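Local atomic coordinates of interleukin-2 receptor subunit beta (Mus musculus, PDB entry 6DG5), a protein that probably binds interleukin-2 as the beta subunit of its cell-surface receptor, transduces the mitogenic signal and takes part in receptor-mediated endocytosis. Residues Q121-W127 against Q166-M172; S176-Q182 against P201-R207; Q71-S75 against H100-N104. All blocks are in the same frame, centred on the assembly; numbering follows the deposited sequence.

Contact 1: Q121-W127 against Q166-M172; sequences QRCNISW and QWLFLEM. With NAG (2-acetamido-2-deoxy-beta-D-glucopyranose), chain D.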
loop_
_atom_site.group_PDB
_atom_site.type_symbol
_atom_site.label_atom_id
_atom_site.label_comp_id
_atom_site.label_asym_id
_atom_site.label_seq_id
_atom_site.Cartn_x
_atom_site.Cartn_y
_atom_site.Cartn_z
ATOM N N GLN B 121 -20.099 29.841 0.858
ATOM C CA GLN B 121 -18.679 29.843 0.533
ATOM C C GLN B 121 -18.013 28.481 0.667
ATOM O O GLN B 121 -16.874 28.328 0.210
ATOM C CB GLN B 121 -17.923 30.847 1.421
ATOM C CG GLN B 121 -18.395 32.284 1.289
ATOM C CD GLN B 121 -17.278 33.285 1.515
ATOM O OE1 GLN B 121 -16.679 33.790 0.564
ATOM N NE2 GLN B 121 -16.995 33.582 2.777
ATOM N N ARG B 122 -18.669 27.498 1.274
ATOM C CA ARG B 122 -18.091 26.181 1.490
ATOM C C ARG B 122 -18.782 25.147 0.610
ATOM O O ARG B 122 -19.932 25.318 0.194
ATOM C CB ARG B 122 -18.200 25.770 2.966
ATOM C CG ARG B 122 -17.594 26.771 3.945
ATOM C CD ARG B 122 -18.271 26.681 5.309
ATOM N NE ARG B 122 -17.722 25.619 6.149
ATOM C CZ ARG B 122 -17.180 25.821 7.346
ATOM N NH1 ARG B 122 -17.126 27.045 7.853
ATOM N NH2 ARG B 122 -16.703 24.798 8.043
ATOM N N CYS B 123 -18.060 24.060 0.328
ATOM C CA CYS B 123 -18.576 22.978 -0.503
ATOM C C CYS B 123 -17.709 21.731 -0.386
ATOM O O CYS B 123 -16.483 21.809 -0.510
ATOM C CB CYS B 123 -18.665 23.413 -1.966
ATOM S SG CYS B 123 -19.229 22.115 -3.084
ATOM N N ASN B 124 -18.341 20.581 -0.153
ATOM C CA ASN B 124 -17.653 19.302 -0.011
ATOM C C ASN B 124 -18.126 18.373 -1.122
ATOM O O ASN B 124 -19.326 18.103 -1.242
ATOM C CB ASN B 124 -17.916 18.692 1.370
ATOM C CG ASN B 124 -17.008 17.511 1.677
ATOM O OD1 ASN B 124 -16.203 17.095 0.844
ATOM N ND2 ASN B 124 -17.134 16.970 2.890
ATOM N N ILE B 125 -17.184 17.889 -1.929
ATOM C CA ILE B 125 -17.476 17.106 -3.125
ATOM C C ILE B 125 -16.817 15.739 -2.990
ATOM O O ILE B 125 -15.628 15.651 -2.665
ATOM C CB ILE B 125 -16.983 17.823 -4.393
ATOM C CG1 ILE B 125 -17.779 19.111 -4.616
ATOM C CG2 ILE B 125 -17.075 16.905 -5.606
ATOM C CD1 ILE B 125 -16.986 20.208 -5.291
ATOM N N SER B 126 -17.578 14.680 -3.258
ATOM C CA SER B 126 -17.106 13.306 -3.136
ATOM C C SER B 126 -16.979 12.661 -4.510
ATOM O O SER B 126 -17.491 13.167 -5.510
ATOM C CB SER B 126 -18.050 12.479 -2.256
ATOM O OG SER B 126 -18.130 13.017 -0.951
ATOM N N TRP B 127 -16.281 11.524 -4.548
ATOM C CA TRP B 127 -16.137 10.754 -5.776
ATOM C C TRP B 127 -15.688 9.339 -5.441
ATOM O O TRP B 127 -14.878 9.137 -4.533
ATOM C CB TRP B 127 -15.144 11.406 -6.746
ATOM C CG TRP B 127 -13.779 11.648 -6.177
ATOM C CD1 TRP B 127 -12.748 10.758 -6.109
ATOM C CD2 TRP B 127 -13.292 12.872 -5.614
ATOM N NE1 TRP B 127 -11.651 11.349 -5.532
ATOM C CE2 TRP B 127 -11.958 12.647 -5.220
ATOM C CE3 TRP B 127 -13.854 14.134 -5.402
ATOM C CZ2 TRP B 127 -11.180 13.636 -4.622
ATOM C CZ3 TRP B 127 -13.080 15.115 -4.811
ATOM C CH2 TRP B 127 -11.757 14.861 -4.428
ATOM N N GLN B 166 -10.534 11.118 -1.615
ATOM C CA GLN B 166 -11.819 10.912 -2.292
ATOM C C GLN B 166 -12.877 11.910 -1.829
ATOM O O GLN B 166 -14.069 11.593 -1.785
ATOM C CB GLN B 166 -12.319 9.473 -2.128
ATOM C CG GLN B 166 -11.564 8.471 -2.987
ATOM C CD GLN B 166 -12.183 7.090 -2.966
ATOM O OE1 GLN B 166 -11.958 6.309 -2.040
ATOM N NE2 GLN B 166 -12.966 6.778 -3.991
ATOM N N TRP B 167 -12.443 13.121 -1.480
ATOM C CA TRP B 167 -13.315 14.258 -1.210
ATOM C C TRP B 167 -12.446 15.493 -1.018
ATOM O O TRP B 167 -11.285 15.384 -0.617
ATOM C CB TRP B 167 -14.200 14.040 0.030
ATOM C CG TRP B 167 -13.442 13.807 1.304
ATOM C CD1 TRP B 167 -13.143 12.603 1.867
ATOM C CD2 TRP B 167 -12.898 14.804 2.177
ATOM N NE1 TRP B 167 -12.440 12.785 3.032
ATOM C CE2 TRP B 167 -12.276 14.128 3.246
ATOM C CE3 TRP B 167 -12.871 16.202 2.158
ATOM C CZ2 TRP B 167 -11.636 14.802 4.285
ATOM C CZ3 TRP B 167 -12.236 16.868 3.190
ATOM C CH2 TRP B 167 -11.627 16.169 4.238
ATOM N N LEU B 168 -13.016 16.663 -1.304
ATOM C CA LEU B 168 -12.352 17.917 -0.973
ATOM C C LEU B 168 -13.369 18.925 -0.463
ATOM O O LEU B 168 -14.490 19.011 -0.972
ATOM C CB LEU B 168 -11.572 18.510 -2.161
ATOM C CG LEU B 168 -12.036 18.438 -3.615
ATOM C CD1 LEU B 168 -13.330 19.194 -3.861
ATOM C CD2 LEU B 168 -10.933 18.986 -4.500
ATOM N N PHE B 169 -12.970 19.671 0.559
ATOM C CA PHE B 169 -13.781 20.736 1.131
ATOM C C PHE B 169 -13.254 22.053 0.575
ATOM O O PHE B 169 -12.126 22.453 0.879
ATOM C CB PHE B 169 -13.716 20.700 2.656
ATOM C CG PHE B 169 -14.861 21.397 3.337
ATOM C CD1 PHE B 169 -16.030 20.714 3.632
ATOM C CD2 PHE B 169 -14.762 22.730 3.698
ATOM C CE1 PHE B 169 -17.081 21.350 4.267
ATOM C CE2 PHE B 169 -15.808 23.371 4.334
ATOM C CZ PHE B 169 -16.969 22.679 4.618
ATOM N N LEU B 170 -14.057 22.713 -0.254
ATOM C CA LEU B 170 -13.635 23.940 -0.916
ATOM C C LEU B 170 -13.991 25.156 -0.072
ATOM O O LEU B 170 -15.100 25.255 0.461
ATOM C CB LEU B 170 -14.280 24.056 -2.296
ATOM C CG LEU B 170 -13.802 23.045 -3.338
ATOM C CD1 LEU B 170 -14.561 23.220 -4.640
ATOM C CD2 LEU B 170 -12.307 23.188 -3.566
ATOM N N GLU B 171 -13.043 26.080 0.044
ATOM C CA GLU B 171 -13.231 27.334 0.754
ATOM C C GLU B 171 -13.059 28.496 -0.215
ATOM O O GLU B 171 -12.684 28.315 -1.377
ATOM C CB GLU B 171 -12.240 27.462 1.920
ATOM C CG GLU B 171 -12.299 26.325 2.934
ATOM C CD GLU B 171 -13.397 26.511 3.962
ATOM O OE1 GLU B 171 -13.557 25.626 4.831
ATOM O OE2 GLU B 171 -14.095 27.547 3.902
ATOM N N MET B 172 -13.334 29.704 0.284
ATOM C CA MET B 172 -13.117 30.944 -0.468
ATOM C C MET B 172 -13.903 30.949 -1.779
ATOM O O MET B 172 -13.395 31.354 -2.826
ATOM C CB MET B 172 -11.626 31.176 -0.733
ATOM C CG MET B 172 -10.709 30.823 0.433
ATOM S SD MET B 172 -10.700 32.039 1.760
ATOM C CE MET B 172 -9.572 33.259 1.095
HETATM C C1 NAG D . -16.356 15.838 3.343
HETATM C C2 NAG D . -15.918 15.980 4.806
HETATM C C3 NAG D . -15.179 14.722 5.276
HETATM C C4 NAG D . -15.979 13.462 4.967
HETATM C C5 NAG D . -16.394 13.455 3.498
HETATM C C6 NAG D . -17.294 12.296 3.135
HETATM C C7 NAG D . -15.051 17.872 6.114
HETATM C C8 NAG D . -14.126 19.052 6.122
HETATM N N2 NAG D . -15.081 17.156 4.985
HETATM O O3 NAG D . -14.948 14.819 6.677
HETATM O O4 NAG D . -15.185 12.305 5.218
HETATM O O5 NAG D . -17.120 14.652 3.187
HETATM O O6 NAG D . -18.510 12.321 3.871
HETATM O O7 NAG D . -15.739 17.580 7.088
#
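This is an antiparallel strand pairing in the membrane-proximal fibronectin type-III domain. Strand 123-127 runs against strand 167-170 at 165°, with the axes 4.6 Å apart. In one hydrogen-bonded pair, Leu170 N donates to Cys123 O at 2.6 Å, while the return bond from Cys123 N to Leu170 O is weak at 3.2 Å. In the second, Ile125 N to Leu168 O and Leu168 N to Ile125 O are both 3.1 Å. Cys123, Ile125, Leu168 and Leu170 point to the core face, where Ile125 CD1 meets Leu170 CD1 at 3.9 Å. The Trp127 ring closes this face against Leu168, its CH2 3.7 Å from Leu168 CG. The other face carries Asn124, Trp167 and Phe169. Asn124 ND2 is bonded to C1 of the NAG. The sugar's N2 sits over the Trp167 ring, 3.4 Å from CZ3. Beyond Trp167, the common gamma subunit packs on this side. Strand 111-118 flanks 123-127 and completes the three-stranded sheet of a fibronectin type-III sandwich, here with a glycan resting on its outer aromatic residues.

Contact 2: S176-Q182 against P201-R207; sequences STSYEVQ and PLTFRTR. With MAN (alpha-D-mannopyranose), chain E.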
loop_
_atom_site.group_PDB
_atom_site.type_symbol
_atom_site.label_atom_id
_atom_site.label_comp_id
_atom_site.label_asym_id
_atom_site.label_seq_id
_atom_site.Cartn_x
_atom_site.Cartn_y
_atom_site.Cartn_z
ATOM N N SER B 176 -23.461 32.649 -4.718
ATOM C CA SER B 176 -24.294 32.623 -5.922
ATOM C C SER B 176 -23.433 32.597 -7.184
ATOM O O SER B 176 -23.596 33.408 -8.098
ATOM C CB SER B 176 -25.271 33.799 -5.940
ATOM O OG SER B 176 -24.590 35.039 -5.991
ATOM N N THR B 177 -22.497 31.652 -7.222
ATOM C CA THR B 177 -21.575 31.499 -8.337
ATOM C C THR B 177 -21.507 30.030 -8.729
ATOM O O THR B 177 -21.473 29.152 -7.863
ATOM C CB THR B 177 -20.178 32.020 -7.972
ATOM O OG1 THR B 177 -20.265 33.402 -7.605
ATOM C CG2 THR B 177 -19.224 31.872 -9.146
ATOM N N SER B 178 -21.493 29.769 -10.034
ATOM C CA SER B 178 -21.523 28.414 -10.567
ATOM C C SER B 178 -20.116 27.955 -10.932
ATOM O O SER B 178 -19.383 28.670 -11.623
ATOM C CB SER B 178 -22.433 28.337 -11.794
ATOM O OG SER B 178 -23.759 28.716 -11.472
ATOM N N TYR B 179 -19.753 26.757 -10.480
ATOM C CA TYR B 179 -18.443 26.178 -10.726
ATOM C C TYR B 179 -18.583 24.824 -11.410
ATOM O O TYR B 179 -19.654 24.211 -11.414
ATOM C CB TYR B 179 -17.653 26.002 -9.421
ATOM C CG TYR B 179 -17.475 27.262 -8.604
ATOM C CD1 TYR B 179 -18.444 27.667 -7.695
ATOM C CD2 TYR B 179 -16.325 28.032 -8.723
ATOM C CE1 TYR B 179 -18.280 28.811 -6.939
ATOM C CE2 TYR B 179 -16.151 29.176 -7.967
ATOM C CZ TYR B 179 -17.132 29.562 -7.080
ATOM O OH TYR B 179 -16.959 30.702 -6.331
ATOM N N GLU B 180 -17.472 24.356 -11.976
ATOM C CA GLU B 180 -17.380 23.042 -12.596
ATOM C C GLU B 180 -16.086 22.385 -12.139
ATOM O O GLU B 180 -15.043 23.041 -12.064
ATOM C CB GLU B 180 -17.423 23.144 -14.128
ATOM C CG GLU B 180 -18.246 22.059 -14.816
ATOM C CD GLU B 180 -18.488 22.354 -16.289
ATOM O OE1 GLU B 180 -18.153 23.472 -16.737
ATOM O OE2 GLU B 180 -19.013 21.469 -16.999
ATOM N N VAL B 181 -16.154 21.094 -11.822
ATOM C CA VAL B 181 -15.044 20.386 -11.192
ATOM C C VAL B 181 -14.829 19.042 -11.878
ATOM O O VAL B 181 -15.788 18.315 -12.156
ATOM C CB VAL B 181 -15.295 20.191 -9.679
ATOM C CG1 VAL B 181 -14.399 19.099 -9.119
ATOM C CG2 VAL B 181 -15.054 21.493 -8.937
ATOM N N GLN B 182 -13.563 18.720 -12.148
ATOM C CA GLN B 182 -13.154 17.416 -12.643
ATOM C C GLN B 182 -12.042 16.875 -11.757
ATOM O O GLN B 182 -11.212 17.635 -11.255
ATOM C CB GLN B 182 -12.654 17.481 -14.089
ATOM C CG GLN B 182 -13.721 17.794 -15.119
ATOM C CD GLN B 182 -13.181 17.735 -16.536
ATOM O OE1 GLN B 182 -12.278 18.488 -16.902
ATOM N NE2 GLN B 182 -13.724 16.826 -17.338
ATOM N N PRO B 201 -17.439 16.188 -15.580
ATOM C CA PRO B 201 -17.483 17.405 -14.764
ATOM C C PRO B 201 -18.776 17.523 -13.969
ATOM O O PRO B 201 -19.853 17.121 -14.418
ATOM C CB PRO B 201 -17.352 18.532 -15.796
ATOM C CG PRO B 201 -17.717 17.906 -17.108
ATOM C CD PRO B 201 -17.280 16.482 -17.013
ATOM N N LEU B 202 -18.648 18.073 -12.766
ATOM C CA LEU B 202 -19.761 18.287 -11.852
ATOM C C LEU B 202 -20.004 19.784 -11.723
ATOM O O LEU B 202 -19.121 20.522 -11.274
ATOM C CB LEU B 202 -19.466 17.671 -10.486
ATOM C CG LEU B 202 -20.454 17.972 -9.360
ATOM C CD1 LEU B 202 -21.667 17.062 -9.451
ATOM C CD2 LEU B 202 -19.776 17.843 -8.006
ATOM N N THR B 203 -21.197 20.227 -12.109
ATOM C CA THR B 203 -21.555 21.637 -12.082
ATOM C C THR B 203 -22.399 21.928 -10.847
ATOM O O THR B 203 -23.427 21.279 -10.625
ATOM C CB THR B 203 -22.319 22.030 -13.347
ATOM O OG1 THR B 203 -21.677 21.452 -14.490
ATOM C CG2 THR B 203 -22.344 23.539 -13.502
ATOM N N PHE B 204 -21.962 22.900 -10.048
ATOM C CA PHE B 204 -22.655 23.266 -8.823
ATOM C C PHE B 204 -22.610 24.776 -8.640
ATOM O O PHE B 204 -21.696 25.449 -9.123
ATOM C CB PHE B 204 -22.048 22.565 -7.596
ATOM C CG PHE B 204 -20.604 22.911 -7.346
ATOM C CD1 PHE B 204 -19.590 22.239 -8.010
ATOM C CD2 PHE B 204 -20.261 23.895 -6.433
ATOM C CE1 PHE B 204 -18.262 22.552 -7.778
ATOM C CE2 PHE B 204 -18.935 24.213 -6.197
ATOM C CZ PHE B 204 -17.935 23.538 -6.870
ATOM N N ARG B 205 -23.610 25.301 -7.932
ATOM C CA ARG B 205 -23.731 26.730 -7.678
ATOM C C ARG B 205 -23.875 26.972 -6.182
ATOM O O ARG B 205 -24.646 26.282 -5.504
ATOM C CB ARG B 205 -24.927 27.330 -8.429
ATOM C CG ARG B 205 -25.084 28.832 -8.256
ATOM C CD ARG B 205 -26.256 29.363 -9.066
ATOM N NE ARG B 205 -26.454 30.796 -8.866
ATOM C CZ ARG B 205 -25.911 31.739 -9.629
ATOM N NH1 ARG B 205 -25.135 31.404 -10.650
ATOM N NH2 ARG B 205 -26.146 33.018 -9.372
ATOM N N THR B 206 -23.139 27.956 -5.675
ATOM C CA THR B 206 -23.143 28.262 -4.255
ATOM C C THR B 206 -24.429 28.980 -3.854
ATOM O O THR B 206 -25.113 29.600 -4.674
ATOM C CB THR B 206 -21.932 29.121 -3.891
ATOM O OG1 THR B 206 -21.775 30.162 -4.862
ATOM C CG2 THR B 206 -20.672 28.273 -3.851
ATOM N N ARG B 207 -24.752 28.886 -2.565
ATOM C CA ARG B 207 -25.945 29.534 -2.037
ATOM C C ARG B 207 -25.795 31.051 -2.126
ATOM O O ARG B 207 -24.720 31.585 -1.835
ATOM C CB ARG B 207 -26.180 29.109 -0.585
ATOM C CG ARG B 207 -27.448 29.661 0.049
ATOM C CD ARG B 207 -27.530 29.320 1.532
ATOM N NE ARG B 207 -27.783 27.900 1.769
ATOM C CZ ARG B 207 -28.989 27.382 1.984
ATOM N NH1 ARG B 207 -30.058 28.167 1.990
ATOM N NH2 ARG B 207 -29.129 26.079 2.193
HETATM C C1 MAN E . -16.836 12.354 -21.356
HETATM C C2 MAN E . -16.713 13.873 -21.051
HETATM C C3 MAN E . -15.285 14.211 -20.634
HETATM C C4 MAN E . -14.831 13.324 -19.469
HETATM C C5 MAN E . -14.961 11.844 -19.851
HETATM C C6 MAN E . -14.640 10.914 -18.690
HETATM O O2 MAN E . -17.539 14.251 -19.947
HETATM O O3 MAN E . -15.152 15.586 -20.285
HETATM O O4 MAN E . -13.473 13.606 -19.151
HETATM O O5 MAN E . -16.321 11.557 -20.283
HETATM O O6 MAN E . -14.590 9.579 -19.184
#
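Strand 202-205, which follows the WSXWS motif of type I cytokine receptors, is the last strand of the fibronectin type-III domain and pairs antiparallel with strand 178-182. Tyr179 N donates to Phe204 O at 2.7 Å and Phe204 N to Tyr179 O at 3.0 Å. Val181 N to Leu202 O (3.1 Å) and Leu202 N to Val181 O (2.9 Å) form the next pair. Thr177 N bonds to Thr206 OG1 at 2.9 Å; that OG1 is also hydrogen-bonded to Ile174 O. On the inner face Tyr179 CB makes a CH-pi contact, 4.0 Å from the Phe204 ring centroid. Val181 CG2 meets the ring edge, 3.6 Å from Phe204 CE1. On the outer face Arg205 NH1 bonds to Ser178 OG at 3.1 Å. Gln182 NE2 is hydrogen-bonded to Ser199 O of the motif and lies 3.5 Å from O3 of the mannose; its OE1 bonds to Arg145. Strand 140-148 flanks 178-187 on its other side, and Leu202 and Phe204 pack on strands 111-118 and 123-128 of the facing sheet.

Contact 3: Q71-S75 against H100-N104; sequences QSLTS and HPFDN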
loop_
_atom_site.group_PDB
_atom_site.type_symbol
_atom_site.label_atom_id
_atom_site.label_comp_id
_atom_site.label_asym_id
_atom_site.label_seq_id
_atom_site.Cartn_x
_atom_site.Cartn_y
_atom_site.Cartn_z
ATOM N N GLN B 71 -8.036 -9.490 -11.221
ATOM C CA GLN B 71 -6.611 -9.187 -11.345
ATOM C C GLN B 71 -6.013 -10.127 -12.382
ATOM O O GLN B 71 -5.537 -11.219 -12.067
ATOM C CB GLN B 71 -5.907 -9.314 -9.999
ATOM C CG GLN B 71 -4.499 -8.739 -9.988
ATOM C CD GLN B 71 -4.488 -7.247 -10.237
ATOM O OE1 GLN B 71 -5.255 -6.501 -9.632
ATOM N NE2 GLN B 71 -3.626 -6.805 -11.144
ATOM N N SER B 72 -6.017 -9.686 -13.642
ATOM C CA SER B 72 -5.579 -10.553 -14.729
ATOM C C SER B 72 -4.065 -10.552 -14.905
ATOM O O SER B 72 -3.512 -11.519 -15.438
ATOM C CB SER B 72 -6.255 -10.137 -16.036
ATOM O OG SER B 72 -5.822 -8.851 -16.443
ATOM N N LEU B 73 -3.384 -9.493 -14.476
ATOM C CA LEU B 73 -1.944 -9.374 -14.644
ATOM C C LEU B 73 -1.292 -9.018 -13.315
ATOM O O LEU B 73 -1.940 -8.513 -12.395
ATOM C CB LEU B 73 -1.588 -8.318 -15.696
ATOM C CG LEU B 73 -2.057 -8.583 -17.124
ATOM C CD1 LEU B 73 -1.869 -7.340 -17.977
ATOM C CD2 LEU B 73 -1.303 -9.760 -17.722
ATOM N N THR B 74 0.008 -9.276 -13.232
ATOM C CA THR B 74 0.799 -9.017 -12.037
ATOM C C THR B 74 1.970 -8.100 -12.371
ATOM O O THR B 74 2.146 -7.656 -13.508
ATOM C CB THR B 74 1.305 -10.321 -11.415
ATOM O OG1 THR B 74 1.900 -11.141 -12.429
ATOM C CG2 THR B 74 0.166 -11.069 -10.768
ATOM N N SER B 75 2.781 -7.824 -11.347
ATOM C CA SER B 75 3.931 -6.947 -11.520
ATOM C C SER B 75 5.032 -7.617 -12.328
ATOM O O SER B 75 5.791 -6.933 -13.024
ATOM C CB SER B 75 4.464 -6.522 -10.153
ATOM O OG SER B 75 3.407 -6.397 -9.217
ATOM N N HIS B 100 5.304 -4.100 -20.260
ATOM C CA HIS B 100 5.270 -4.331 -18.825
ATOM C C HIS B 100 4.045 -3.640 -18.252
ATOM O O HIS B 100 3.982 -2.399 -18.264
ATOM C CB HIS B 100 6.543 -3.812 -18.163
ATOM C CG HIS B 100 7.778 -4.534 -18.599
ATOM N ND1 HIS B 100 8.513 -4.157 -19.703
ATOM C CD2 HIS B 100 8.399 -5.624 -18.090
ATOM C CE1 HIS B 100 9.541 -4.974 -19.847
ATOM N NE2 HIS B 100 9.495 -5.874 -18.880
ATOM N N PRO B 101 3.059 -4.382 -17.743
ATOM C CA PRO B 101 1.753 -3.766 -17.458
ATOM C C PRO B 101 1.782 -2.740 -16.339
ATOM O O PRO B 101 1.160 -1.679 -16.470
ATOM C CB PRO B 101 0.874 -4.975 -17.098
ATOM C CG PRO B 101 1.588 -6.164 -17.667
ATOM C CD PRO B 101 3.040 -5.840 -17.546
ATOM N N PHE B 102 2.474 -3.018 -15.240
ATOM C CA PHE B 102 2.458 -2.092 -14.114
ATOM C C PHE B 102 3.435 -0.935 -14.276
ATOM O O PHE B 102 3.534 -0.099 -13.373
ATOM C CB PHE B 102 2.734 -2.846 -12.814
ATOM C CG PHE B 102 1.524 -3.533 -12.257
ATOM C CD1 PHE B 102 1.111 -4.754 -12.760
ATOM C CD2 PHE B 102 0.789 -2.950 -11.239
ATOM C CE1 PHE B 102 -0.006 -5.386 -12.251
ATOM C CE2 PHE B 102 -0.327 -3.576 -10.725
ATOM C CZ PHE B 102 -0.726 -4.796 -11.234
ATOM N N ASP B 103 4.151 -0.871 -15.396
ATOM C CA ASP B 103 4.908 0.315 -15.771
ATOM C C ASP B 103 4.144 1.202 -16.745
ATOM O O ASP B 103 4.625 2.287 -17.083
ATOM C CB ASP B 103 6.258 -0.082 -16.379
ATOM C CG ASP B 103 7.139 -0.835 -15.399
ATOM O OD1 ASP B 103 7.048 -0.567 -14.184
ATOM O OD2 ASP B 103 7.923 -1.702 -15.841
ATOM N N ASN B 104 2.962 0.767 -17.193
ATOM C CA ASN B 104 2.120 1.521 -18.118
ATOM C C ASN B 104 0.694 1.543 -17.561
ATOM O O ASN B 104 -0.232 0.985 -18.152
ATOM C CB ASN B 104 2.166 0.914 -19.522
ATOM C CG ASN B 104 3.494 1.150 -20.220
ATOM O OD1 ASN B 104 4.536 0.655 -19.786
ATOM N ND2 ASN B 104 3.462 1.906 -21.312
#
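Gln71 lies in the loop between strands 57-63 and 79-86 of the N-terminal domain, which meets the linker to the fibronectin type-III domain at the elbow of this cytokine receptor ectodomain. Gln71 NE2 donates to Leu73 O at 2.7 Å and lies 3.5 Å from Phe102 CZ, at the ring edge. Its OE1 bonds to Arg15 and to Ser133 of the second domain. Ser72 bonds back to Arg15, so the loop is held on the first domain too. Leu73 points toward the linker and packs on Pro101, CD1 to CG 3.7 Å. Pro101 and Phe102 lie in a short 3-10 segment, where Asn104 N bonds to Pro101 O at 3.1 Å. The CA-to-CB bond of Thr74 points away from the linker, and its OG1 is hydrogen-bonded to Asp77. Ser75 passes beside the Phe102 ring. Thr74 and Ser75 also touch the designed cytokine mimetic Neoleukin-2/15, so the loop is part of its binding surface. The tightest approach across the two segments is Thr74 O to Phe102 CD1, 3.2 Å.

In the fold
Contacts 1 and 2 belong to one beta sandwich, each pairing strands in a different sheet. Their centres are 11 Å apart, and the sheets meet between them. Ile125 CD1 packs on Phe204 CE1 at 3.6 Å, and Ile125 CG2 on Leu202 CD2 at 3.7 Å. Cys123 SG lies 3.8 Å from Phe204 CE2. Strand 178-187 is the next strand after 167-170, which links the two pairings. Contact 3 lies at the elbow between the domains, its centre about 33 Å from that of contact 1 and about 37 Å from that of contact 2. Contact 3 borders the bound mimetic, whereas contact 1 faces the common gamma subunit.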